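3-ketosteroid-delta4-5alpha-dehydrogenase (Rhodococcus jostii, PDB 4AT2) catalyses the FAD-dependent dehydrogenation of 3-ketosteroids, introducing the delta-4 double bond into the first ring of the steroid as part of steroid catabolism. Local coordinates at residues Cys142-Lys147 / Met205-Glu210; Ile359-Tyr364 / Gly432-Ala437; Asn457-His462 / Gly470-Gly475; Gly92-Lys97 / Gly131-Tyr136. One frame throughout, in Å; residues are numbered along the deposited sequence.

Followed from the N terminus, the four contacts close in series, so none nests in or crosses another. Contact 4 comes first, setting the start of helix 94-98 against the start of helix 132-141. Contact 1 begins where that second helix ends and brings its exit loop back onto helix 202-214. The two touch: F146 of contact 1 packs against L95 and Y136 of contact 4. Contact 2 lies far off, about 44 Å from contact 1 between centres, and joins neighbouring strands of an antiparallel sheet across 68 residues. Contact 3 closes a short loop near the C terminus, where a strand leans on the edge of the parallel sheet beside the FAD.

Contact 1: residues Cys142-Lys147 / Met205-Glu210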
loop_
_atom_site.group_PDB
_atom_site.type_symbol
_atom_site.label_atom_id
_atom_site.label_comp_id
_atom_site.label_asym_id
_atom_site.label_seq_id
_atom_site.Cartn_x
_atom_site.Cartn_y
_atom_site.Cartn_z
ATOM N N CYS A 142 22.690 -4.636 29.604
ATOM C CA CYS A 142 23.650 -5.137 28.620
ATOM C C CYS A 142 24.783 -4.147 28.366
ATOM O O CYS A 142 25.718 -4.450 27.626
ATOM C CB CYS A 142 22.958 -5.466 27.295
ATOM S SG CYS A 142 21.947 -6.966 27.318
ATOM N N GLY A 143 24.688 -2.956 28.956
ATOM C CA GLY A 143 25.749 -1.954 28.851
ATOM C C GLY A 143 25.507 -0.821 27.869
ATOM O O GLY A 143 26.426 -0.051 27.568
ATOM N N VAL A 144 24.279 -0.700 27.366
ATOM C CA VAL A 144 23.936 0.421 26.491
ATOM C C VAL A 144 23.787 1.663 27.364
ATOM O O VAL A 144 22.943 1.672 28.266
ATOM C CB VAL A 144 22.616 0.181 25.717
ATOM C CG1 VAL A 144 22.303 1.367 24.802
ATOM C CG2 VAL A 144 22.699 -1.103 24.895
ATOM N N PRO A 145 24.599 2.714 27.107
ATOM C CA PRO A 145 24.546 3.901 27.956
ATOM C C PRO A 145 23.553 4.952 27.441
ATOM O O PRO A 145 23.406 5.122 26.232
ATOM C CB PRO A 145 25.979 4.440 27.856
ATOM C CG PRO A 145 26.402 4.096 26.459
ATOM C CD PRO A 145 25.642 2.838 26.068
ATOM N N PHE A 146 22.866 5.630 28.351
ATOM C CA PHE A 146 21.976 6.731 27.976
ATOM C C PHE A 146 22.245 7.924 28.880
ATOM O O PHE A 146 22.329 7.782 30.109
ATOM C CB PHE A 146 20.492 6.351 28.088
ATOM C CG PHE A 146 20.065 5.226 27.185
ATOM C CD1 PHE A 146 20.148 3.906 27.617
ATOM C CD2 PHE A 146 19.532 5.485 25.923
ATOM C CE1 PHE A 146 19.739 2.857 26.797
ATOM C CE2 PHE A 146 19.116 4.441 25.102
ATOM C CZ PHE A 146 19.216 3.123 25.541
ATOM N N LYS A 147 22.380 9.100 28.277
ATOM C CA LYS A 147 22.515 10.319 29.057
ATOM C C LYS A 147 21.132 10.771 29.497
ATOM O O LYS A 147 20.218 10.854 28.676
ATOM C CB LYS A 147 23.173 11.414 28.236
ATOM C CG LYS A 147 23.555 12.619 29.072
ATOM C CD LYS A 147 24.293 13.622 28.215
ATOM C CE LYS A 147 24.557 14.903 28.987
ATOM N NZ LYS A 147 25.484 15.762 28.199
ATOM N N MET A 205 24.686 -1.319 19.212
ATOM C CA MET A 205 25.259 -2.594 18.765
ATOM C C MET A 205 26.447 -3.088 19.585
ATOM O O MET A 205 26.500 -4.261 19.952
ATOM C CB MET A 205 25.700 -2.513 17.300
ATOM C CG MET A 205 24.601 -2.719 16.283
ATOM S SD MET A 205 23.654 -4.249 16.483
ATOM C CE MET A 205 24.833 -5.502 16.031
ATOM N N LYS A 206 27.413 -2.204 19.838
ATOM C CA LYS A 206 28.682 -2.600 20.459
ATOM C C LYS A 206 28.506 -3.288 21.828
ATOM O O LYS A 206 29.016 -4.398 22.012
ATOM C CB LYS A 206 29.652 -1.408 20.531
ATOM C CG LYS A 206 31.015 -1.744 21.115
ATOM C CD LYS A 206 31.897 -0.507 21.099
ATOM C CE LYS A 206 33.346 -0.842 21.413
ATOM N NZ LYS A 206 33.666 -0.543 22.834
ATOM N N PRO A 207 27.779 -2.654 22.780
ATOM C CA PRO A 207 27.566 -3.346 24.067
ATOM C C PRO A 207 26.819 -4.681 23.949
ATOM O O PRO A 207 27.105 -5.609 24.704
ATOM C CB PRO A 207 26.726 -2.355 24.887
ATOM C CG PRO A 207 26.885 -1.038 24.213
ATOM C CD PRO A 207 27.161 -1.312 22.765
ATOM N N LEU A 208 25.878 -4.774 23.012
ATOM C CA LEU A 208 25.136 -6.024 22.797
ATOM C C LEU A 208 26.053 -7.115 22.239
ATOM O O LEU A 208 25.985 -8.275 22.657
ATOM C CB LEU A 208 23.921 -5.796 21.885
ATOM C CG LEU A 208 22.830 -4.850 22.424
ATOM C CD1 LEU A 208 21.607 -4.849 21.516
ATOM C CD2 LEU A 208 22.391 -5.216 23.829
ATOM N N VAL A 209 26.930 -6.733 21.315
ATOM C CA VAL A 209 27.901 -7.667 20.752
ATOM C C VAL A 209 28.849 -8.172 21.846
ATOM O O VAL A 209 29.093 -9.376 21.956
ATOM C CB VAL A 209 28.665 -7.045 19.558
ATOM C CG1 VAL A 209 29.879 -7.890 19.183
ATOM C CG2 VAL A 209 27.727 -6.908 18.363
ATOM N N GLU A 210 29.347 -7.251 22.671
ATOM C CA GLU A 210 30.183 -7.615 23.820
ATOM C C GLU A 210 29.465 -8.613 24.729
ATOM O O GLU A 210 30.053 -9.602 25.163
ATOM C CB GLU A 210 30.559 -6.371 24.626
ATOM C CG GLU A 210 31.482 -5.404 23.901
ATOM C CD GLU A 210 31.795 -4.169 24.729
ATOM O OE1 GLU A 210 30.914 -3.692 25.483
ATOM O OE2 GLU A 210 32.931 -3.669 24.630
HETATM O O HOH W 1 28.635 -4.612 27.520
#
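The turn that ends helix 132-141 packs C142 and G143 against P207 and L208 of helix 202-214. G143 closes the earlier helix in a Schellman motif, and its positive phi of 102° is a backbone state that glycine adopts easily. With no side chain on G143, the P207 ring can sit directly on its backbone, CG lying 3.5 Å from G143 O. The compact proline ring suits contact with a bare backbone; its nitrogen has no hydrogen, and the helix kinks where the bond to the preceding turn is missing.

Deeper in, L208 reaches the turn. Its CG lies anti to the carbonyl carbon (chi1 -63°), and from there methyl CD2 comes within 3.5 Å of C142 CB. V144 adds a looser apolar touch, its CG2 standing 4.2 Å from P207 CB. L208 also meets I51 and V54 of helix 51-62, so the loop, helix 202-214 and the helix that follows strand 45-47 of the parallel sheet pack together, with the L208 side chain about 10 Å from the FAD.

A water joins the polar groups. C142 O and P207 O, both acceptors, face each other at 3.4 Å. Water 1 lies in hydrogen-bonding geometry to C142 O (2.9 Å) and E210 OE1 (3.2 Å); which acceptors it serves is not settled, since they outnumber its protons. P207 O also accepts from T211 OG1. E210 turns its other oxygen, OE2, to K206 NZ in a long salt bridge of 3.7 Å along the exposed flank of the helix.

Contact 2: residues Ile359-Tyr364 / Gly432-Ala437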
loop_
_atom_site.group_PDB
_atom_site.type_symbol
_atom_site.label_atom_id
_atom_site.label_comp_id
_atom_site.label_asym_id
_atom_site.label_seq_id
_atom_site.Cartn_x
_atom_site.Cartn_y
_atom_site.Cartn_z
ATOM N N ILE A 359 9.106 31.184 3.539
ATOM C CA ILE A 359 9.709 31.651 4.786
ATOM C C ILE A 359 10.236 33.064 4.613
ATOM O O ILE A 359 10.831 33.385 3.562
ATOM C CB ILE A 359 10.820 30.659 5.243
ATOM C CG1 ILE A 359 11.368 31.026 6.634
ATOM C CG2 ILE A 359 11.908 30.513 4.170
ATOM C CD1 ILE A 359 12.172 29.910 7.295
ATOM N N ASP A 360 9.996 33.927 5.602
ATOM C CA ASP A 360 10.530 35.280 5.493
ATOM C C ASP A 360 12.022 35.289 5.808
ATOM O O ASP A 360 12.561 34.353 6.414
ATOM C CB ASP A 360 9.710 36.352 6.248
ATOM C CG ASP A 360 9.686 36.162 7.756
ATOM O OD1 ASP A 360 10.728 35.892 8.370
ATOM O OD2 ASP A 360 8.604 36.348 8.337
ATOM N N GLU A 361 12.699 36.326 5.338
ATOM C CA GLU A 361 14.151 36.365 5.407
ATOM C C GLU A 361 14.650 36.283 6.852
ATOM O O GLU A 361 15.573 35.525 7.142
ATOM C CB GLU A 361 14.637 37.619 4.677
ATOM C CG GLU A 361 16.046 38.114 4.930
ATOM C CD GLU A 361 16.302 39.354 4.092
ATOM O OE1 GLU A 361 16.400 39.215 2.852
ATOM O OE2 GLU A 361 16.329 40.469 4.653
ATOM N N ALA A 362 14.026 37.035 7.758
ATOM C CA ALA A 362 14.434 37.025 9.164
ATOM C C ALA A 362 14.270 35.633 9.772
ATOM O O ALA A 362 15.119 35.187 10.551
ATOM C CB ALA A 362 13.652 38.054 9.973
ATOM N N SER A 363 13.179 34.948 9.424
ATOM C CA SER A 363 12.937 33.609 9.967
ATOM C C SER A 363 13.905 32.581 9.393
ATOM O O SER A 363 14.336 31.657 10.091
ATOM C CB SER A 363 11.498 33.170 9.707
ATOM O OG SER A 363 10.604 33.985 10.427
ATOM N N TYR A 364 14.246 32.739 8.119
ATOM C CA TYR A 364 15.240 31.877 7.516
ATOM C C TYR A 364 16.583 32.036 8.244
ATOM O O TYR A 364 17.220 31.034 8.597
ATOM C CB TYR A 364 15.395 32.129 6.008
ATOM C CG TYR A 364 16.368 31.150 5.405
ATOM C CD1 TYR A 364 17.747 31.392 5.452
ATOM C CD2 TYR A 364 15.923 29.950 4.859
ATOM C CE1 TYR A 364 18.650 30.474 4.939
ATOM C CE2 TYR A 364 16.819 29.031 4.331
ATOM C CZ TYR A 364 18.180 29.300 4.385
ATOM O OH TYR A 364 19.082 28.398 3.875
ATOM N N GLY A 432 6.403 37.516 7.158
ATOM C CA GLY A 432 6.740 38.881 6.763
ATOM C C GLY A 432 7.379 38.987 5.390
ATOM O O GLY A 432 7.229 38.097 4.535
ATOM N N THR A 433 8.093 40.092 5.184
ATOM C CA THR A 433 8.796 40.358 3.927
ATOM C C THR A 433 10.193 40.917 4.241
ATOM O O THR A 433 10.401 41.464 5.325
ATOM C CB THR A 433 8.019 41.356 3.042
ATOM O OG1 THR A 433 7.822 42.575 3.766
ATOM C CG2 THR A 433 6.662 40.779 2.597
ATOM N N PRO A 434 11.175 40.744 3.333
ATOM C CA PRO A 434 11.122 39.994 2.085
ATOM C C PRO A 434 10.868 38.527 2.382
ATOM O O PRO A 434 11.063 38.068 3.521
ATOM C CB PRO A 434 12.523 40.171 1.478
ATOM C CG PRO A 434 13.212 41.191 2.305
ATOM C CD PRO A 434 12.546 41.198 3.644
ATOM N N VAL A 435 10.410 37.807 1.366
ATOM C CA VAL A 435 9.966 36.438 1.537
ATOM C C VAL A 435 10.717 35.566 0.542
ATOM O O VAL A 435 11.042 36.013 -0.562
ATOM C CB VAL A 435 8.409 36.351 1.416
ATOM C CG1 VAL A 435 7.909 36.850 0.057
ATOM C CG2 VAL A 435 7.883 34.962 1.772
ATOM N N ALA A 436 11.015 34.338 0.949
ATOM C CA ALA A 436 11.762 33.396 0.117
ATOM C C ALA A 436 11.001 32.080 -0.019
ATOM O O ALA A 436 10.126 31.775 0.784
ATOM C CB ALA A 436 13.128 33.145 0.726
ATOM N N ALA A 437 11.334 31.306 -1.047
ATOM C CA ALA A 437 10.795 29.958 -1.177
ATOM C C ALA A 437 11.915 28.974 -1.455
ATOM O O ALA A 437 12.762 29.197 -2.330
ATOM C CB ALA A 437 9.735 29.888 -2.266
HETATM O O HOH W 2 12.137 39.194 6.848
#
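I359 and A436 form a hydrogen-bonded antiparallel pair, and beside them D360 and V435 form a non-hydrogen-bonded pair. Their strands, 356-360 and 435-439, are the inner two of a four-stranded antiparallel sheet, with 324-326 and 383-385 outside them. This is the tight end. I359 N donates to A436 O at 3.0 Å and A436 N to I359 O at 2.8 Å, while V435 and A437 bond on their strand's other edge to 383-385 and its approach. Small A436 shares a face with I359, its CB resting 3.7 Å from I359 O, and L438 packs on the I359 side chain.

One residue on, the strand becomes a helix, and D360 serves both. Its CG stands between the backbone N and the carbonyl carbon (chi1 64°), placing the carboxylate where OD1 faces the helix's first turn and OD2 faces G432. OD1 caps helix 361-369, taking S363 N nearly along the C-O direction and S363 OG from above the carboxylate plane. OD2 uses its anti lone pair for G432 N, at 2.8 Å and nearly straight (165°). Past the ladder, E361 N, in the helix's first turn, still donates to P434 O (3.0 Å).

Beyond this bond the packing opens to solvent. The cis peptide before P434 is consistent with a bend there, and the extended E361 side chain crosses the proline obliquely, OE1 3.8 Å from P434 CG. Water 2 accepts from A362 N and donates weakly to T433 O, 3.2 Å away.

Three donors converging on D360, together with its place at a helix N terminus, would be expected to stabilise a negatively charged carboxylate.

Contact 3: residues Asn457-His462 / Gly470-Gly475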
loop_
_atom_site.group_PDB
_atom_site.type_symbol
_atom_site.label_atom_id
_atom_site.label_comp_id
_atom_site.label_asym_id
_atom_site.label_seq_id
_atom_site.Cartn_x
_atom_site.Cartn_y
_atom_site.Cartn_z
ATOM N N ASN A 457 5.776 -13.740 19.968
ATOM C CA ASN A 457 6.923 -14.580 20.311
ATOM C C ASN A 457 7.878 -14.785 19.128
ATOM O O ASN A 457 8.796 -15.618 19.186
ATOM C CB ASN A 457 6.456 -15.913 20.895
ATOM C CG ASN A 457 5.845 -15.754 22.278
ATOM O OD1 ASN A 457 4.685 -16.122 22.508
ATOM N ND2 ASN A 457 6.602 -15.176 23.192
ATOM N N SER A 458 7.653 -13.991 18.080
ATOM C CA SER A 458 8.505 -13.934 16.888
ATOM C C SER A 458 8.560 -15.236 16.105
ATOM O O SER A 458 9.556 -15.530 15.418
ATOM C CB SER A 458 9.908 -13.408 17.234
ATOM O OG SER A 458 9.837 -12.066 17.698
ATOM N N GLU A 459 7.476 -16.004 16.198
ATOM C CA GLU A 459 7.287 -17.190 15.357
ATOM C C GLU A 459 6.789 -16.720 14.000
ATOM O O GLU A 459 5.896 -15.875 13.935
ATOM C CB GLU A 459 6.235 -18.103 15.979
ATOM C CG GLU A 459 6.634 -18.613 17.348
ATOM C CD GLU A 459 5.440 -18.873 18.236
ATOM O OE1 GLU A 459 4.574 -17.980 18.400
ATOM O OE2 GLU A 459 5.384 -19.986 18.801
ATOM N N VAL A 460 7.367 -17.242 12.921
ATOM C CA VAL A 460 6.905 -16.875 11.581
ATOM C C VAL A 460 5.594 -17.599 11.306
ATOM O O VAL A 460 5.506 -18.824 11.449
ATOM C CB VAL A 460 7.961 -17.229 10.505
ATOM C CG1 VAL A 460 7.405 -17.004 9.106
ATOM C CG2 VAL A 460 9.217 -16.382 10.718
ATOM N N LEU A 461 4.567 -16.847 10.921
ATOM C CA LEU A 461 3.252 -17.441 10.683
ATOM C C LEU A 461 3.050 -17.882 9.240
ATOM O O LEU A 461 3.323 -17.132 8.291
ATOM C CB LEU A 461 2.135 -16.475 11.100
ATOM C CG LEU A 461 2.024 -16.197 12.606
ATOM C CD1 LEU A 461 1.088 -15.016 12.821
ATOM C CD2 LEU A 461 1.529 -17.418 13.374
ATOM N N HIS A 462 2.567 -19.108 9.095
ATOM C CA HIS A 462 2.068 -19.631 7.832
ATOM C C HIS A 462 0.764 -18.950 7.492
ATOM O O HIS A 462 0.094 -18.387 8.382
ATOM C CB HIS A 462 1.851 -21.137 8.012
ATOM C CG HIS A 462 1.636 -21.909 6.732
ATOM N ND1 HIS A 462 0.412 -22.107 6.199
ATOM C CD2 HIS A 462 2.530 -22.589 5.919
ATOM C CE1 HIS A 462 0.525 -22.856 5.090
ATOM N NE2 HIS A 462 1.815 -23.163 4.925
ATOM N N GLY A 470 10.141 -24.433 13.892
ATOM C CA GLY A 470 11.569 -24.193 13.751
ATOM C C GLY A 470 11.954 -22.835 13.187
ATOM O O GLY A 470 13.149 -22.550 13.069
ATOM N N LEU A 471 10.963 -22.013 12.823
ATOM C CA LEU A 471 11.230 -20.750 12.116
ATOM C C LEU A 471 10.774 -19.514 12.875
ATOM O O LEU A 471 9.600 -19.375 13.227
ATOM C CB LEU A 471 10.603 -20.762 10.718
ATOM C CG LEU A 471 11.101 -19.650 9.777
ATOM C CD1 LEU A 471 12.603 -19.754 9.528
ATOM C CD2 LEU A 471 10.308 -19.702 8.476
ATOM N N PHE A 472 11.725 -18.614 13.091
ATOM C CA PHE A 472 11.500 -17.399 13.863
ATOM C C PHE A 472 12.087 -16.236 13.096
ATOM O O PHE A 472 12.915 -16.433 12.195
ATOM C CB PHE A 472 12.156 -17.544 15.238
ATOM C CG PHE A 472 11.728 -18.795 15.950
ATOM C CD1 PHE A 472 10.561 -18.801 16.711
ATOM C CD2 PHE A 472 12.433 -19.989 15.769
ATOM C CE1 PHE A 472 10.131 -19.966 17.326
ATOM C CE2 PHE A 472 12.005 -21.161 16.383
ATOM C CZ PHE A 472 10.857 -21.143 17.165
ATOM N N ALA A 473 11.663 -15.021 13.432
ATOM C CA ALA A 473 12.159 -13.853 12.685
ATOM C C ALA A 473 11.935 -12.562 13.441
ATOM O O ALA A 473 10.975 -12.449 14.203
ATOM C CB ALA A 473 11.511 -13.775 11.306
ATOM N N ALA A 474 12.813 -11.588 13.210
ATOM C CA ALA A 474 12.662 -10.266 13.818
ATOM C C ALA A 474 13.428 -9.235 13.012
ATOM O O ALA A 474 14.274 -9.583 12.179
ATOM C CB ALA A 474 13.136 -10.277 15.265
ATOM N N GLY A 475 13.141 -7.967 13.280
ATOM C CA GLY A 475 13.795 -6.876 12.544
ATOM C C GLY A 475 13.085 -6.626 11.229
ATOM O O GLY A 475 11.920 -7.013 11.053
HETATM O O HOH W 3 9.039 -10.734 15.200
#
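Two backbone hydrogen bonds join S458 and V460 to strand 471-473. A473 N donates to S458 O at 2.9 Å, and V460 N to L471 O at 3.1 Å, the second almost straight at the hydrogen (175°). They flank the non-hydrogen-bonded antiparallel pair E459 and F472; the strands run at 101° to each other, and the pairing is limited to this one bridge. S458 O also has F472 CA 3.1 Å away in a CA-H...O contact.

Apolar contacts gather around V460. With CG2 anti to the carbonyl carbon (chi1 173°), that methyl reaches A473 CB at 3.5 Å and L471 CG at 3.9 Å; the smallness of alanine lets it come close. Strand 471-473 is the outermost strand of the five-stranded parallel sheet, in the Rossmann-like arrangement expected of an FAD-binding domain. L471 and A473 pack on L258 of the next strand, and the chain runs on to G475, which touches the FAD. Strand 459-461 is thus bonded, at a steep angle, to the edge strand of the cofactor-binding sheet.

E459 and F472 lie side by side, pointing the same way, with carboxylate and ring planes only 9° apart. E459 CG approaches F472 CE1 obliquely at 3.7 Å, while S458 O lies at the ring's edge. E459 OE1 is held by T455 OG1, and F472 also packs on S505 and A506 of helix 490-507.

Water completes the polar contacts: water 3 donates to S458 OG and to A473 O, the latter 2.8 Å from it, and S458 OG is also bonded to Y498 O.

Contact 4: residues Gly92-Lys97 / Gly131-Tyr136; sequences GTPLQK and GSVEHY
T93 and V133 bring the starts of two helices together, their CA atoms 5.0 Å apart. T93 is the N-cap of helix 94-98 and G131 that of helix 132-141. G92, with phi at 106°, turns the chain into the first helix in a conformation easily reached by glycine. T93 and Q96 make a capping box: Q96 N donates to T93 OG1, and Q96 OE1 takes T93 N on a lone pair in the carbonyl plane, with G92 N as a second donor.

Y136 carries most of the side-chain contact. Its CG is anti to the backbone N (chi1 174°), which sends the ring across the first turn of the opposing helix. T93 CB sits over one face, 4.1 Å above the plane and off-centre. P94 slides past the ring the other way, CD meeting Y136 CD2 obliquely at 3.6 Å; proline fits here, in the first turn, where an N-H is not needed. At the far end Y136 OH lies 3.6 Å from L95 CB. V133, one turn earlier, lays CG2 against the backbone of G92, 3.5 Å from its C.

H186 serves both segments, bonding T93 OG1 and meeting the Y136 ring. With OG1 turned to Q96 N and H186, T93 presents CB and CG2 to Y136, consistent with a junction in which the helix starts are held together by van der Waals contact.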
loop_
_atom_site.group_PDB
_atom_site.type_symbol
_atom_site.label_atom_id
_atom_site.label_comp_id
_atom_site.label_asym_id
_atom_site.label_seq_id
_atom_site.Cartn_x
_atom_site.Cartn_y
_atom_site.Cartn_z
ATOM N N GLY A 92 7.056 5.074 30.832
ATOM C CA GLY A 92 7.663 5.453 32.111
ATOM C C GLY A 92 9.061 4.907 32.342
ATOM O O GLY A 92 9.340 4.347 33.395
ATOM N N THR A 93 9.955 5.061 31.369
ATOM C CA THR A 93 11.326 4.564 31.546
ATOM C C THR A 93 12.055 5.425 32.581
ATOM O O THR A 93 11.654 6.565 32.822
ATOM C CB THR A 93 12.128 4.602 30.235
ATOM O OG1 THR A 93 12.325 5.961 29.835
ATOM C CG2 THR A 93 11.388 3.851 29.123
ATOM N N PRO A 94 13.141 4.893 33.178
ATOM C CA PRO A 94 13.933 5.745 34.065
ATOM C C PRO A 94 14.439 7.017 33.369
ATOM O O PRO A 94 14.598 8.048 34.019
ATOM C CB PRO A 94 15.097 4.838 34.454
ATOM C CG PRO A 94 14.481 3.471 34.454
ATOM C CD PRO A 94 13.579 3.485 33.245
ATOM N N LEU A 95 14.691 6.943 32.064
ATOM C CA LEU A 95 15.141 8.124 31.318
ATOM C C LEU A 95 14.029 9.178 31.225
ATOM O O LEU A 95 14.262 10.373 31.489
ATOM C CB LEU A 95 15.622 7.732 29.922
ATOM C CG LEU A 95 16.791 8.532 29.341
ATOM C CD1 LEU A 95 16.962 8.181 27.873
ATOM C CD2 LEU A 95 16.696 10.038 29.484
ATOM N N GLN A 96 12.822 8.747 30.849
ATOM C CA GLN A 96 11.679 9.663 30.817
ATOM C C GLN A 96 11.487 10.327 32.186
ATOM O O GLN A 96 11.325 11.536 32.264
ATOM C CB GLN A 96 10.386 8.951 30.402
ATOM C CG GLN A 96 10.343 8.557 28.928
ATOM C CD GLN A 96 9.088 7.768 28.597
ATOM O OE1 GLN A 96 8.760 6.817 29.286
ATOM N NE2 GLN A 96 8.391 8.162 27.541
ATOM N N LYS A 97 11.538 9.530 33.250
ATOM C CA LYS A 97 11.319 10.053 34.608
ATOM C C LYS A 97 12.403 11.071 34.986
ATOM O O LYS A 97 12.101 12.145 35.537
ATOM C CB LYS A 97 11.253 8.904 35.630
ATOM C CG LYS A 97 9.986 8.070 35.485
ATOM C CD LYS A 97 9.933 6.917 36.481
ATOM C CE LYS A 97 8.659 6.103 36.298
ATOM N NZ LYS A 97 7.421 6.787 36.778
ATOM N N GLY A 131 5.818 -4.116 27.610
ATOM C CA GLY A 131 7.172 -4.576 27.927
ATOM C C GLY A 131 8.263 -3.526 27.752
ATOM O O GLY A 131 9.449 -3.844 27.870
ATOM N N SER A 132 7.872 -2.276 27.480
ATOM C CA SER A 132 8.853 -1.256 27.057
ATOM C C SER A 132 9.855 -0.848 28.143
ATOM O O SER A 132 11.061 -0.774 27.894
ATOM C CB SER A 132 8.151 -0.019 26.482
ATOM O OG SER A 132 9.049 0.719 25.657
ATOM N N VAL A 133 9.354 -0.574 29.345
ATOM C CA VAL A 133 10.242 -0.212 30.450
ATOM C C VAL A 133 11.209 -1.353 30.781
ATOM O O VAL A 133 12.403 -1.115 30.959
ATOM C CB VAL A 133 9.429 0.253 31.683
ATOM C CG1 VAL A 133 10.322 0.474 32.908
ATOM C CG2 VAL A 133 8.671 1.532 31.347
ATOM N N GLU A 134 10.704 -2.593 30.821
ATOM C CA GLU A 134 11.569 -3.760 31.045
ATOM C C GLU A 134 12.654 -3.828 29.973
ATOM O O GLU A 134 13.818 -4.131 30.267
ATOM C CB GLU A 134 10.750 -5.063 31.073
ATOM C CG GLU A 134 11.545 -6.318 31.480
ATOM C CD GLU A 134 12.393 -6.913 30.360
ATOM O OE1 GLU A 134 12.148 -6.582 29.181
ATOM O OE2 GLU A 134 13.312 -7.718 30.650
ATOM N N HIS A 135 12.274 -3.522 28.733
ATOM C CA HIS A 135 13.217 -3.593 27.626
ATOM C C HIS A 135 14.282 -2.521 27.711
ATOM O O HIS A 135 15.458 -2.800 27.458
ATOM C CB HIS A 135 12.474 -3.577 26.297
ATOM C CG HIS A 135 13.357 -3.810 25.101
ATOM N ND1 HIS A 135 14.121 -4.913 24.966
ATOM C CD2 HIS A 135 13.573 -3.038 23.969
ATOM C CE1 HIS A 135 14.809 -4.841 23.807
ATOM N NE2 HIS A 135 14.469 -3.690 23.197
ATOM N N TYR A 136 13.898 -1.307 28.113
ATOM C CA TYR A 136 14.882 -0.238 28.335
ATOM C C TYR A 136 15.899 -0.709 29.375
ATOM O O TYR A 136 17.097 -0.574 29.180
ATOM C CB TYR A 136 14.212 1.054 28.820
ATOM C CG TYR A 136 15.222 2.127 29.201
ATOM C CD1 TYR A 136 15.803 2.941 28.229
ATOM C CD2 TYR A 136 15.616 2.296 30.531
ATOM C CE1 TYR A 136 16.744 3.910 28.570
ATOM C CE2 TYR A 136 16.558 3.258 30.882
ATOM C CZ TYR A 136 17.111 4.069 29.902
ATOM O OH TYR A 136 18.047 5.027 30.249
#